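Local coordinates for protein dehydroquinate synthase (Thermus thermophilus, PDB 1UJN) that probably catalyses the NAD- and metal-dependent conversion of DAHP to 3-dehydroquinate with loss of phosphate, the second step of the seven-step chorismate pathway, at residues A[31-37]-A[52-58]; A[41-45]-A[155-159]; A[256-261]-A[333-337]; A[265-270]-A[313-317]. All blocks are in the same frame, centred on the assembly; numbering follows the deposited sequence.

Contact 1: A[31-37]-A[52-58]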
loop_
_atom_site.group_PDB
_atom_site.type_symbol
_atom_site.label_atom_id
_atom_site.label_comp_id
_atom_site.label_asym_id
_atom_site.label_seq_id
_atom_site.Cartn_x
_atom_site.Cartn_y
_atom_site.Cartn_z
ATOM N N ALA A 31 11.443 -10.558 13.693
ATOM C CA ALA A 31 10.131 -11.050 13.288
ATOM C C ALA A 31 9.062 -10.899 14.361
ATOM O O ALA A 31 9.361 -10.702 15.541
ATOM C CB ALA A 31 10.247 -12.521 12.876
ATOM N N ALA A 32 7.809 -10.995 13.930
ATOM C CA ALA A 32 6.664 -10.904 14.821
ATOM C C ALA A 32 5.627 -11.850 14.233
ATOM O O ALA A 32 5.640 -12.111 13.028
ATOM C CB ALA A 32 6.128 -9.475 14.859
ATOM N N LEU A 33 4.740 -12.374 15.071
ATOM C CA LEU A 33 3.736 -13.307 14.587
ATOM C C LEU A 33 2.345 -12.898 15.053
ATOM O O LEU A 33 2.114 -12.668 16.237
ATOM C CB LEU A 33 4.073 -14.735 15.062
ATOM C CG LEU A 33 3.239 -15.914 14.535
ATOM C CD1 LEU A 33 4.047 -17.205 14.663
ATOM C CD2 LEU A 33 1.923 -16.017 15.309
ATOM N N LEU A 34 1.436 -12.786 14.087
ATOM C CA LEU A 34 0.045 -12.418 14.316
ATOM C C LEU A 34 -0.771 -13.698 14.109
ATOM O O LEU A 34 -0.576 -14.404 13.113
ATOM C CB LEU A 34 -0.368 -11.360 13.286
ATOM C CG LEU A 34 -1.748 -10.723 13.403
ATOM C CD1 LEU A 34 -1.788 -9.864 14.660
ATOM C CD2 LEU A 34 -2.040 -9.873 12.159
ATOM N N PHE A 35 -1.693 -13.998 15.023
ATOM C CA PHE A 35 -2.479 -15.224 14.897
ATOM C C PHE A 35 -3.932 -15.134 15.359
ATOM O O PHE A 35 -4.287 -14.292 16.177
ATOM C CB PHE A 35 -1.791 -16.355 15.674
ATOM C CG PHE A 35 -1.773 -16.146 17.172
ATOM C CD1 PHE A 35 -2.790 -16.656 17.976
ATOM C CD2 PHE A 35 -0.739 -15.434 17.775
ATOM C CE1 PHE A 35 -2.779 -16.464 19.359
ATOM C CE2 PHE A 35 -0.716 -15.233 19.159
ATOM C CZ PHE A 35 -1.739 -15.751 19.953
ATOM N N ASP A 36 -4.755 -16.025 14.812
ATOM C CA ASP A 36 -6.168 -16.128 15.163
ATOM C C ASP A 36 -6.162 -16.910 16.480
ATOM O O ASP A 36 -5.609 -17.999 16.534
ATOM C CB ASP A 36 -6.905 -16.930 14.082
ATOM C CG ASP A 36 -8.381 -17.126 14.388
ATOM O OD1 ASP A 36 -8.742 -17.246 15.577
ATOM O OD2 ASP A 36 -9.183 -17.176 13.431
ATOM N N ARG A 37 -6.752 -16.352 17.535
ATOM C CA ARG A 37 -6.785 -17.023 18.840
ATOM C C ARG A 37 -7.206 -18.485 18.729
ATOM O O ARG A 37 -6.787 -19.319 19.531
ATOM C CB ARG A 37 -7.746 -16.305 19.794
ATOM C CG ARG A 37 -7.416 -14.845 20.058
ATOM C CD ARG A 37 -8.496 -14.203 20.922
ATOM N NE ARG A 37 -8.312 -12.763 21.088
ATOM C CZ ARG A 37 -7.290 -12.200 21.725
ATOM N NH1 ARG A 37 -6.342 -12.955 22.266
ATOM N NH2 ARG A 37 -7.216 -10.879 21.822
ATOM N N VAL A 52 10.562 -16.991 16.912
ATOM C CA VAL A 52 9.844 -15.726 16.994
ATOM C C VAL A 52 9.438 -15.462 18.440
ATOM O O VAL A 52 8.843 -16.319 19.091
ATOM C CB VAL A 52 8.594 -15.743 16.094
ATOM C CG1 VAL A 52 7.885 -14.400 16.163
ATOM C CG2 VAL A 52 9.008 -16.054 14.658
ATOM N N ARG A 53 9.755 -14.270 18.931
ATOM C CA ARG A 53 9.480 -13.921 20.335
ATOM C C ARG A 53 8.284 -12.959 20.514
ATOM O O ARG A 53 7.715 -12.828 21.588
ATOM C CB ARG A 53 10.745 -13.297 20.928
ATOM C CG ARG A 53 11.965 -14.205 20.786
ATOM C CD ARG A 53 11.776 -15.543 21.511
ATOM N NE ARG A 53 11.171 -15.334 22.830
ATOM C CZ ARG A 53 10.948 -16.424 23.587
ATOM N NH1 ARG A 53 11.275 -17.624 23.137
ATOM N NH2 ARG A 53 10.401 -16.287 24.798
ATOM N N HIS A 54 7.888 -12.260 19.456
ATOM C CA HIS A 54 6.777 -11.317 19.540
ATOM C C HIS A 54 5.527 -11.899 18.894
ATOM O O HIS A 54 5.494 -12.110 17.681
ATOM C CB HIS A 54 7.151 -10.010 18.842
ATOM C CG HIS A 54 8.446 -9.426 19.309
ATOM N ND1 HIS A 54 8.679 -9.092 20.627
ATOM C CD2 HIS A 54 9.584 -9.129 18.638
ATOM C CE1 HIS A 54 9.905 -8.616 20.747
ATOM N NE2 HIS A 54 10.476 -8.628 19.555
ATOM N N LEU A 55 4.504 -12.155 19.707
ATOM C CA LEU A 55 3.253 -12.724 19.208
ATOM C C LEU A 55 2.041 -11.928 19.661
ATOM O O LEU A 55 1.990 -11.465 20.797
ATOM C CB LEU A 55 3.082 -14.167 19.690
ATOM C CG LEU A 55 4.021 -15.264 19.187
ATOM C CD1 LEU A 55 5.377 -15.146 19.862
ATOM C CD2 LEU A 55 3.395 -16.619 19.493
ATOM N N LEU A 56 1.064 -11.785 18.768
ATOM C CA LEU A 56 -0.163 -11.061 19.072
ATOM C C LEU A 56 -1.343 -11.869 18.556
ATOM O O LEU A 56 -1.410 -12.195 17.361
ATOM C CB LEU A 56 -0.164 -9.676 18.410
ATOM C CG LEU A 56 -1.456 -8.869 18.613
ATOM C CD1 LEU A 56 -1.623 -8.532 20.097
ATOM C CD2 LEU A 56 -1.420 -7.594 17.785
ATOM N N GLY A 57 -2.261 -12.199 19.463
ATOM C CA GLY A 57 -3.435 -12.970 19.102
ATOM C C GLY A 57 -4.620 -12.066 18.830
ATOM O O GLY A 57 -4.788 -11.033 19.475
ATOM N N LEU A 58 -5.442 -12.454 17.865
ATOM C CA LEU A 58 -6.602 -11.663 17.501
ATOM C C LEU A 58 -7.791 -12.564 17.229
ATOM O O LEU A 58 -7.632 -13.727 16.862
ATOM C CB LEU A 58 -6.319 -10.857 16.231
ATOM C CG LEU A 58 -5.156 -9.873 16.169
ATOM C CD1 LEU A 58 -5.023 -9.364 14.744
ATOM C CD2 LEU A 58 -5.385 -8.726 17.129
HETATM O O HOH W 1 10.885 -12.358 17.321
#
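The carbonyl oxygen of Phe-35 takes the amide of Leu-58 at 2.7 Å from N to O, and a CA-H of Gly-57 reaches the same oxygen. Four further backbone bonds continue this parallel ladder: Leu-33 and Phe-35 give their N-H to the carbonyls of His-54 and Leu-56, Leu-56 N returns to Leu-33 O, and Arg-37 N closes the far end on Leu-58 O. At the near end a water bridges Ala-31 O and Arg-53 N. The Phe-35 ring lies across the neighbouring strand. With CG held between backbone N and carbonyl carbon (chi1 67°), one face of the ring comes down on Gly-57, whose CA stands 3.5 Å from the centroid in a CH-pi contact, while the ring edge meets Leu-55 CB. A CB at Gly-57 would collide with Phe-35 CZ, so the ring as placed leaves no room for a side chain there. Arg-37 runs out extended along Leu-58, and its guanidinium lays one face over Gly-57 O. On the face carrying Leu-34, Leu-56 and Leu-58, the Leu-34 methyl CD1 touches both other leucines. Leu-34 CD1 lies 3.9 Å from Leu-56 CD2. The approach of Leu-34 CD1 to Leu-58 CD1 is tight, at 3.3 Å. Helix 67-80 packs on this face, helix 40-50 on the one bearing Leu-33 and Phe-35. Strand 31-36, helix 40-50 and strand 55-58 thus form a beta-alpha-beta unit at the edge of the mixed, largely parallel sheet of the N-terminal, Rossmann-like domain.

Contact 2: A[41-45]-A[155-159]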
loop_
_atom_site.group_PDB
_atom_site.type_symbol
_atom_site.label_atom_id
_atom_site.label_comp_id
_atom_site.label_asym_id
_atom_site.label_seq_id
_atom_site.Cartn_x
_atom_site.Cartn_y
_atom_site.Cartn_z
ATOM N N GLY A 41 -2.407 -22.741 19.617
ATOM C CA GLY A 41 -1.533 -23.890 19.791
ATOM C C GLY A 41 -0.531 -24.008 18.658
ATOM O O GLY A 41 0.678 -24.108 18.880
ATOM N N PHE A 42 -1.036 -23.986 17.429
ATOM C CA PHE A 42 -0.184 -24.089 16.258
ATOM C C PHE A 42 0.671 -22.831 16.126
ATOM O O PHE A 42 1.835 -22.899 15.733
ATOM C CB PHE A 42 -1.041 -24.285 14.997
ATOM C CG PHE A 42 -0.244 -24.359 13.727
ATOM C CD1 PHE A 42 0.807 -25.261 13.601
ATOM C CD2 PHE A 42 -0.547 -23.528 12.651
ATOM C CE1 PHE A 42 1.551 -25.335 12.421
ATOM C CE2 PHE A 42 0.188 -23.595 11.468
ATOM C CZ PHE A 42 1.240 -24.498 11.352
ATOM N N ALA A 43 0.086 -21.686 16.460
ATOM C CA ALA A 43 0.800 -20.413 16.380
ATOM C C ALA A 43 2.043 -20.459 17.266
ATOM O O ALA A 43 3.122 -20.022 16.863
ATOM C CB ALA A 43 -0.109 -19.274 16.812
ATOM N N GLN A 44 1.892 -21.000 18.470
ATOM C CA GLN A 44 3.020 -21.103 19.387
ATOM C C GLN A 44 4.052 -22.088 18.850
ATOM O O GLN A 44 5.245 -21.933 19.087
ATOM C CB GLN A 44 2.545 -21.545 20.774
ATOM C CG GLN A 44 1.572 -20.587 21.435
ATOM C CD GLN A 44 2.213 -19.288 21.902
ATOM O OE1 GLN A 44 3.437 -19.148 21.865
ATOM N NE2 GLN A 44 1.394 -18.330 22.329
ATOM N N GLU A 45 3.597 -23.107 18.127
ATOM C CA GLU A 45 4.515 -24.087 17.561
ATOM C C GLU A 45 5.331 -23.433 16.443
ATOM O O GLU A 45 6.543 -23.655 16.323
ATOM C CB GLU A 45 3.746 -25.290 17.008
ATOM C CG GLU A 45 4.646 -26.331 16.381
ATOM C CD GLU A 45 3.890 -27.531 15.855
ATOM O OE1 GLU A 45 4.534 -28.413 15.250
ATOM O OE2 GLU A 45 2.658 -27.594 16.042
ATOM N N GLU A 155 -0.174 -26.213 6.940
ATOM C CA GLU A 155 -0.016 -27.385 7.789
ATOM C C GLU A 155 -1.376 -28.050 7.908
ATOM O O GLU A 155 -2.257 -27.543 8.595
ATOM C CB GLU A 155 0.475 -26.954 9.171
ATOM C CG GLU A 155 0.569 -28.085 10.178
ATOM C CD GLU A 155 1.361 -29.255 9.649
ATOM O OE1 GLU A 155 2.551 -29.069 9.306
ATOM O OE2 GLU A 155 0.789 -30.363 9.571
ATOM N N LEU A 156 -1.542 -29.185 7.242
ATOM C CA LEU A 156 -2.816 -29.889 7.266
ATOM C C LEU A 156 -3.243 -30.330 8.669
ATOM O O LEU A 156 -4.432 -30.441 8.948
ATOM C CB LEU A 156 -2.762 -31.085 6.306
ATOM C CG LEU A 156 -2.449 -30.672 4.860
ATOM C CD1 LEU A 156 -2.401 -31.896 3.958
ATOM C CD2 LEU A 156 -3.506 -29.690 4.366
ATOM N N ARG A 157 -2.284 -30.565 9.558
ATOM C CA ARG A 157 -2.655 -30.974 10.900
ATOM C C ARG A 157 -3.477 -29.888 11.580
ATOM O O ARG A 157 -4.206 -30.128 12.533
ATOM C CB ARG A 157 -1.372 -31.229 11.692
ATOM C CG ARG A 157 -1.654 -31.714 13.114
ATOM C CD ARG A 157 -0.391 -32.243 13.802
ATOM N NE ARG A 157 0.746 -31.355 13.549
ATOM C CZ ARG A 157 0.922 -30.321 14.393
ATOM N NH1 ARG A 157 0.091 -30.141 15.405
ATOM N NH2 ARG A 157 1.943 -29.480 14.204
ATOM N N ALA A 158 -3.402 -28.668 11.053
ATOM C CA ALA A 158 -4.169 -27.557 11.603
ATOM C C ALA A 158 -5.642 -27.560 11.185
ATOM O O ALA A 158 -6.476 -26.956 11.853
ATOM C CB ALA A 158 -3.516 -26.232 11.208
ATOM N N LEU A 159 -5.961 -28.237 10.085
ATOM C CA LEU A 159 -7.338 -28.291 9.590
ATOM C C LEU A 159 -8.256 -29.225 10.375
ATOM O O LEU A 159 -9.476 -29.185 10.215
ATOM C CB LEU A 159 -7.357 -28.733 8.126
ATOM C CG LEU A 159 -6.671 -27.857 7.083
ATOM C CD1 LEU A 159 -6.715 -28.555 5.732
ATOM C CD2 LEU A 159 -7.358 -26.508 7.024
HETATM O O HOH W 2 0.491 -27.387 17.173
#
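Helix 40-50 and the turn that follows strand 151-155 meet here, close to the predicted NAD site, with Phe-42 and Glu-45 of the helix facing Glu-155, Arg-157 and Ala-158. The ionic part is a salt bridge: Arg-157 NH2 gives a hydrogen bond to Glu-45 OE2 at 2.7 Å, on the syn side of the carboxylate and near the guanidinium plane, with an N-H...O angle of 166°. The two side chains come from opposite directions, Glu-45 extended and Arg-157 bent at chi3 (44°). A water also lies between Glu-45 OE2 and Arg-157 NH1, its link to NH1 long at 3.3 Å. Beside this bridge sits the Phe-42 ring, its CZ 3.4 Å from Glu-155 CB and its CD2 4.3 Å from Ala-158 CB. The carboxylate of Glu-155 bends away: OE2 takes the amide of Arg-157 at 3.1 Å, and OE1 is held by the backbone N-H groups of Gly-19 and Val-20, which fixes the start of the turn. Phe-42 also touches Thr-118, predicted to bind NAD. The contact lies at the C-terminal end of strand 151-155, the edge of the parallel strands where Rossmann-like domains bind their nucleotide, consistent with the predicted NAD site.

Contact 3: A[256-261]-A[333-337]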
loop_
_atom_site.group_PDB
_atom_site.type_symbol
_atom_site.label_atom_id
_atom_site.label_comp_id
_atom_site.label_asym_id
_atom_site.label_seq_id
_atom_site.Cartn_x
_atom_site.Cartn_y
_atom_site.Cartn_z
ATOM N N LEU A 256 -24.908 -22.775 -8.805
ATOM C CA LEU A 256 -26.124 -23.389 -9.322
ATOM C C LEU A 256 -26.747 -22.437 -10.343
ATOM O O LEU A 256 -27.200 -22.857 -11.412
ATOM C CB LEU A 256 -27.117 -23.658 -8.191
ATOM C CG LEU A 256 -28.466 -24.238 -8.627
ATOM C CD1 LEU A 256 -28.247 -25.578 -9.309
ATOM C CD2 LEU A 256 -29.372 -24.398 -7.422
ATOM N N TYR A 257 -26.752 -21.147 -10.020
ATOM C CA TYR A 257 -27.324 -20.151 -10.918
ATOM C C TYR A 257 -26.531 -20.105 -12.218
ATOM O O TYR A 257 -27.109 -20.072 -13.307
ATOM C CB TYR A 257 -27.312 -18.771 -10.259
ATOM C CG TYR A 257 -28.107 -17.730 -11.018
ATOM C CD1 TYR A 257 -29.497 -17.809 -11.100
ATOM C CD2 TYR A 257 -27.469 -16.669 -11.651
ATOM C CE1 TYR A 257 -30.237 -16.843 -11.797
ATOM C CE2 TYR A 257 -28.197 -15.700 -12.353
ATOM C CZ TYR A 257 -29.577 -15.795 -12.419
ATOM O OH TYR A 257 -30.295 -14.844 -13.114
ATOM N N ALA A 258 -25.206 -20.112 -12.103
ATOM C CA ALA A 258 -24.331 -20.081 -13.273
ATOM C C ALA A 258 -24.606 -21.288 -14.159
ATOM O O ALA A 258 -24.669 -21.171 -15.390
ATOM C CB ALA A 258 -22.870 -20.079 -12.836
ATOM N N ALA A 259 -24.773 -22.449 -13.530
ATOM C CA ALA A 259 -25.062 -23.672 -14.261
ATOM C C ALA A 259 -26.372 -23.533 -15.037
ATOM O O ALA A 259 -26.480 -24.006 -16.169
ATOM C CB ALA A 259 -25.140 -24.850 -13.296
ATOM N N LEU A 260 -27.366 -22.883 -14.434
ATOM C CA LEU A 260 -28.652 -22.701 -15.104
ATOM C C LEU A 260 -28.528 -21.727 -16.278
ATOM O O LEU A 260 -29.191 -21.891 -17.305
ATOM C CB LEU A 260 -29.711 -22.223 -14.103
ATOM C CG LEU A 260 -30.063 -23.311 -13.080
ATOM C CD1 LEU A 260 -30.862 -22.717 -11.929
ATOM C CD2 LEU A 260 -30.847 -24.435 -13.776
ATOM N N LEU A 261 -27.679 -20.717 -16.132
ATOM C CA LEU A 261 -27.461 -19.762 -17.215
ATOM C C LEU A 261 -26.801 -20.503 -18.377
ATOM O O LEU A 261 -27.148 -20.299 -19.545
ATOM C CB LEU A 261 -26.547 -18.628 -16.755
ATOM C CG LEU A 261 -27.082 -17.716 -15.651
ATOM C CD1 LEU A 261 -26.004 -16.743 -15.221
ATOM C CD2 LEU A 261 -28.313 -16.975 -16.154
ATOM N N ALA A 333 -33.865 -17.899 -15.443
ATOM C CA ALA A 333 -32.918 -18.710 -14.683
ATOM C C ALA A 333 -33.140 -18.577 -13.181
ATOM O O ALA A 333 -33.023 -19.555 -12.446
ATOM C CB ALA A 333 -31.493 -18.309 -15.034
ATOM N N PHE A 334 -33.453 -17.369 -12.723
ATOM C CA PHE A 334 -33.680 -17.153 -11.299
ATOM C C PHE A 334 -34.897 -17.953 -10.846
ATOM O O PHE A 334 -34.892 -18.550 -9.769
ATOM C CB PHE A 334 -33.894 -15.669 -11.000
ATOM C CG PHE A 334 -33.847 -15.335 -9.533
ATOM C CD1 PHE A 334 -32.665 -15.490 -8.812
ATOM C CD2 PHE A 334 -34.981 -14.881 -8.870
ATOM C CE1 PHE A 334 -32.614 -15.198 -7.452
ATOM C CE2 PHE A 334 -34.943 -14.585 -7.504
ATOM C CZ PHE A 334 -33.755 -14.744 -6.793
ATOM N N ALA A 335 -35.938 -17.967 -11.676
ATOM C CA ALA A 335 -37.149 -18.709 -11.352
ATOM C C ALA A 335 -36.827 -20.197 -11.243
ATOM O O ALA A 335 -37.285 -20.873 -10.318
ATOM C CB ALA A 335 -38.214 -18.474 -12.424
ATOM N N ALA A 336 -36.039 -20.710 -12.185
ATOM C CA ALA A 336 -35.664 -22.122 -12.162
ATOM C C ALA A 336 -34.749 -22.385 -10.972
ATOM O O ALA A 336 -34.818 -23.441 -10.340
ATOM C CB ALA A 336 -34.962 -22.502 -13.447
ATOM N N TRP A 337 -33.887 -21.414 -10.680
ATOM C CA TRP A 337 -32.953 -21.507 -9.560
ATOM C C TRP A 337 -33.760 -21.664 -8.266
ATOM O O TRP A 337 -33.467 -22.530 -7.440
ATOM C CB TRP A 337 -32.096 -20.239 -9.525
ATOM C CG TRP A 337 -31.112 -20.132 -8.389
ATOM C CD1 TRP A 337 -29.855 -20.672 -8.325
ATOM C CD2 TRP A 337 -31.285 -19.371 -7.192
ATOM N NE1 TRP A 337 -29.228 -20.279 -7.159
ATOM C CE2 TRP A 337 -30.086 -19.480 -6.447
ATOM C CE3 TRP A 337 -32.336 -18.599 -6.678
ATOM C CZ2 TRP A 337 -29.911 -18.844 -5.213
ATOM C CZ3 TRP A 337 -32.163 -17.966 -5.451
ATOM C CH2 TRP A 337 -30.958 -18.092 -4.733
#
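The edge of the Tyr-257 ring points at the face of the Trp-337 five-membered ring in a T-shaped stack, with centroids 5.5 Å apart and planes at 89°. Tyr-257 CE1 runs on past the indole to the other helix, where it lies 3.4 Å from Phe-334 N and touches the methyl of Ala-333. Swinging CG anti to the backbone N (chi1 -170°) carries the phenol across to that backbone. Along the indole, CD1 of Trp-337 meets Tyr-257 CB at 3.7 Å and Leu-256 CG at 3.8 Å. Leu-260 comes to the edge of the indole, its CD1 3.4 Å from Trp-337 CA. Leu-261 CD2 completes the layer against Ala-333 CB, 3.6 Å away. These residues join helices 247-264 and 327-342 within the mainly helical C-terminal domain; segments 256-261 and 333-337 of these helices cross at 129°, axes 9.3 Å apart, and Ala-333 and Ala-336 face the other helix. An alanine in place of Tyr-257 is likely to open a gap beside Ala-333 and Phe-334, to leave the indole face of Trp-337 without its edge-on partner and to leave Leu-330 O without the phenol's bond. Further out, the buried polar ends are both satisfied: Tyr-257 OH bonds to Leu-330 O, and Trp-337 NE1 to Tyr-253 O, one turn before Tyr-257. Leu-233 of helix 231-240 touches both rings, and Trp-311 packs obliquely against Tyr-257.

Contact 4: A[265-270]-A[313-317]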
loop_
_atom_site.group_PDB
_atom_site.type_symbol
_atom_site.label_atom_id
_atom_site.label_comp_id
_atom_site.label_asym_id
_atom_site.label_seq_id
_atom_site.Cartn_x
_atom_site.Cartn_y
_atom_site.Cartn_z
ATOM N N LEU A 265 -28.211 -21.249 -22.332
ATOM C CA LEU A 265 -27.441 -20.808 -23.491
ATOM C C LEU A 265 -26.930 -21.971 -24.332
ATOM O O LEU A 265 -26.034 -21.802 -25.159
ATOM C CB LEU A 265 -26.260 -19.938 -23.048
ATOM C CG LEU A 265 -26.610 -18.576 -22.438
ATOM C CD1 LEU A 265 -25.328 -17.824 -22.116
ATOM C CD2 LEU A 265 -27.464 -17.768 -23.414
ATOM N N GLY A 266 -27.497 -23.152 -24.112
ATOM C CA GLY A 266 -27.100 -24.322 -24.877
ATOM C C GLY A 266 -25.836 -25.031 -24.429
ATOM O O GLY A 266 -25.260 -25.811 -25.191
ATOM N N GLY A 267 -25.395 -24.771 -23.202
ATOM C CA GLY A 267 -24.195 -25.424 -22.715
ATOM C C GLY A 267 -24.489 -26.840 -22.259
ATOM O O GLY A 267 -25.650 -27.258 -22.226
ATOM N N GLU A 268 -23.445 -27.590 -21.916
ATOM C CA GLU A 268 -23.626 -28.958 -21.446
ATOM C C GLU A 268 -24.317 -28.900 -20.091
ATOM O O GLU A 268 -24.265 -27.882 -19.404
ATOM C CB GLU A 268 -22.279 -29.668 -21.300
ATOM C CG GLU A 268 -21.367 -29.554 -22.509
ATOM C CD GLU A 268 -20.187 -30.507 -22.436
ATOM O OE1 GLU A 268 -19.646 -30.708 -21.325
ATOM O OE2 GLU A 268 -19.794 -31.049 -23.491
ATOM N N ASP A 269 -24.965 -29.994 -19.707
ATOM C CA ASP A 269 -25.669 -30.050 -18.434
ATOM C C ASP A 269 -24.683 -30.152 -17.272
ATOM O O ASP A 269 -24.003 -31.163 -17.110
ATOM C CB ASP A 269 -26.629 -31.245 -18.432
ATOM C CG ASP A 269 -27.429 -31.356 -17.152
ATOM O OD1 ASP A 269 -27.724 -30.311 -16.533
ATOM O OD2 ASP A 269 -27.778 -32.492 -16.773
ATOM N N LEU A 270 -24.607 -29.095 -16.470
ATOM C CA LEU A 270 -23.699 -29.067 -15.328
ATOM C C LEU A 270 -24.452 -29.053 -14.003
ATOM O O LEU A 270 -23.857 -28.837 -12.948
ATOM C CB LEU A 270 -22.787 -27.836 -15.399
ATOM C CG LEU A 270 -21.846 -27.732 -16.602
ATOM C CD1 LEU A 270 -21.053 -26.435 -16.524
ATOM C CD2 LEU A 270 -20.915 -28.933 -16.624
ATOM N N VAL A 313 -20.301 -17.430 -17.420
ATOM C CA VAL A 313 -21.182 -18.548 -17.740
ATOM C C VAL A 313 -20.401 -19.794 -18.133
ATOM O O VAL A 313 -19.615 -19.768 -19.076
ATOM C CB VAL A 313 -22.131 -18.188 -18.915
ATOM C CG1 VAL A 313 -23.081 -19.345 -19.199
ATOM C CG2 VAL A 313 -22.912 -16.926 -18.591
ATOM N N PRO A 314 -20.607 -20.904 -17.406
ATOM C CA PRO A 314 -19.909 -22.154 -17.710
ATOM C C PRO A 314 -20.711 -22.965 -18.730
ATOM O O PRO A 314 -21.780 -23.483 -18.414
ATOM C CB PRO A 314 -19.846 -22.838 -16.353
ATOM C CG PRO A 314 -21.183 -22.482 -15.769
ATOM C CD PRO A 314 -21.336 -21.008 -16.126
ATOM N N LEU A 315 -20.200 -23.063 -19.954
ATOM C CA LEU A 315 -20.889 -23.820 -20.998
ATOM C C LEU A 315 -20.486 -25.286 -20.930
ATOM O O LEU A 315 -21.220 -26.173 -21.372
ATOM C CB LEU A 315 -20.558 -23.237 -22.374
ATOM C CG LEU A 315 -20.964 -21.770 -22.570
ATOM C CD1 LEU A 315 -20.550 -21.304 -23.957
ATOM C CD2 LEU A 315 -22.465 -21.616 -22.387
ATOM N N ALA A 316 -19.311 -25.529 -20.360
ATOM C CA ALA A 316 -18.776 -26.874 -20.193
ATOM C C ALA A 316 -17.551 -26.731 -19.306
ATOM O O ALA A 316 -16.936 -25.667 -19.266
ATOM C CB ALA A 316 -18.380 -27.461 -21.545
ATOM N N PRO A 317 -17.189 -27.790 -18.567
ATOM C CA PRO A 317 -16.007 -27.674 -17.706
ATOM C C PRO A 317 -14.810 -27.219 -18.539
ATOM O O PRO A 317 -14.481 -27.839 -19.549
ATOM C CB PRO A 317 -15.839 -29.093 -17.166
ATOM C CG PRO A 317 -17.253 -29.596 -17.110
ATOM C CD PRO A 317 -17.817 -29.115 -18.429
HETATM O O HOH W 3 -23.796 -25.214 -19.236
#
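Gly-267 lies so close to the bulged corner at Leu-315 that its CA is 3.3 Å from Leu-315 O, and a CB there would strike that oxygen. The same carbonyl accepts the amide of Glu-268 at 2.7 Å from N to O, pinning the loop to the corner. Leu-315 and Ala-316 form a classic beta bulge opposite Arg-319. A water lies within hydrogen-bonding distance of Glu-268 O (2.7 Å) and Pro-314 O (2.8 Å). The two methyls of Leu-270 divide their work. CD1 rests on the Pro-314 ring, 3.8 Å from CB, while CD2 slides alongside Pro-317, 3.6 Å from CD. A chi1 of -62°, with CG anti to the carbonyl carbon, turns the isobutyl group of Leu-270 toward segment 313-317, and its two branches then reach a proline each. Replacing Leu-270 with a serine would probably leave a gap between Pro-314 and Pro-317 and cost the turn its apolar grip. Glu-268 lies at right angles to Pro-317, its OE1 3.5 Å from the Ala-316 methyl. At the other end Leu-265 CD1 meets Val-313 CG1 at 4.0 Å, just where a Schellman motif, with Gly-266 at positive phi as C-prime residue, ends the helix. The loop thus connects helix 247-264 to helix 271-281, whose N-cap is Leu-270, and lies against the turn joining the antiparallel strands 311-314 and 319-323.

The four contacts form two pairs on opposite sides of the chain's centre. Contacts 1 and 2 have centres 13 Å apart; helix 40-50, part of contact 2, links the two strands of contact 1 and packs on them, Ala-43 CB lying 3.6 Å from Phe-35 CB. Contacts 3 and 4 lie 11 Å apart in the C-terminal domain, where Ala-258 O meets Pro-314 CD at 3.4 Å and contact 4 is nested inside the loop that contact 3 closes. Between the pairs, centres are about 40 to 46 Å apart. The side chains of Asp-36 and Phe-42 lie about 6 and 4 Å from that of Thr-118, in the predicted NAD site, whereas those of Tyr-257 and Pro-314 stand about 10 and 11 Å from that of His-231, a predicted zinc ligand.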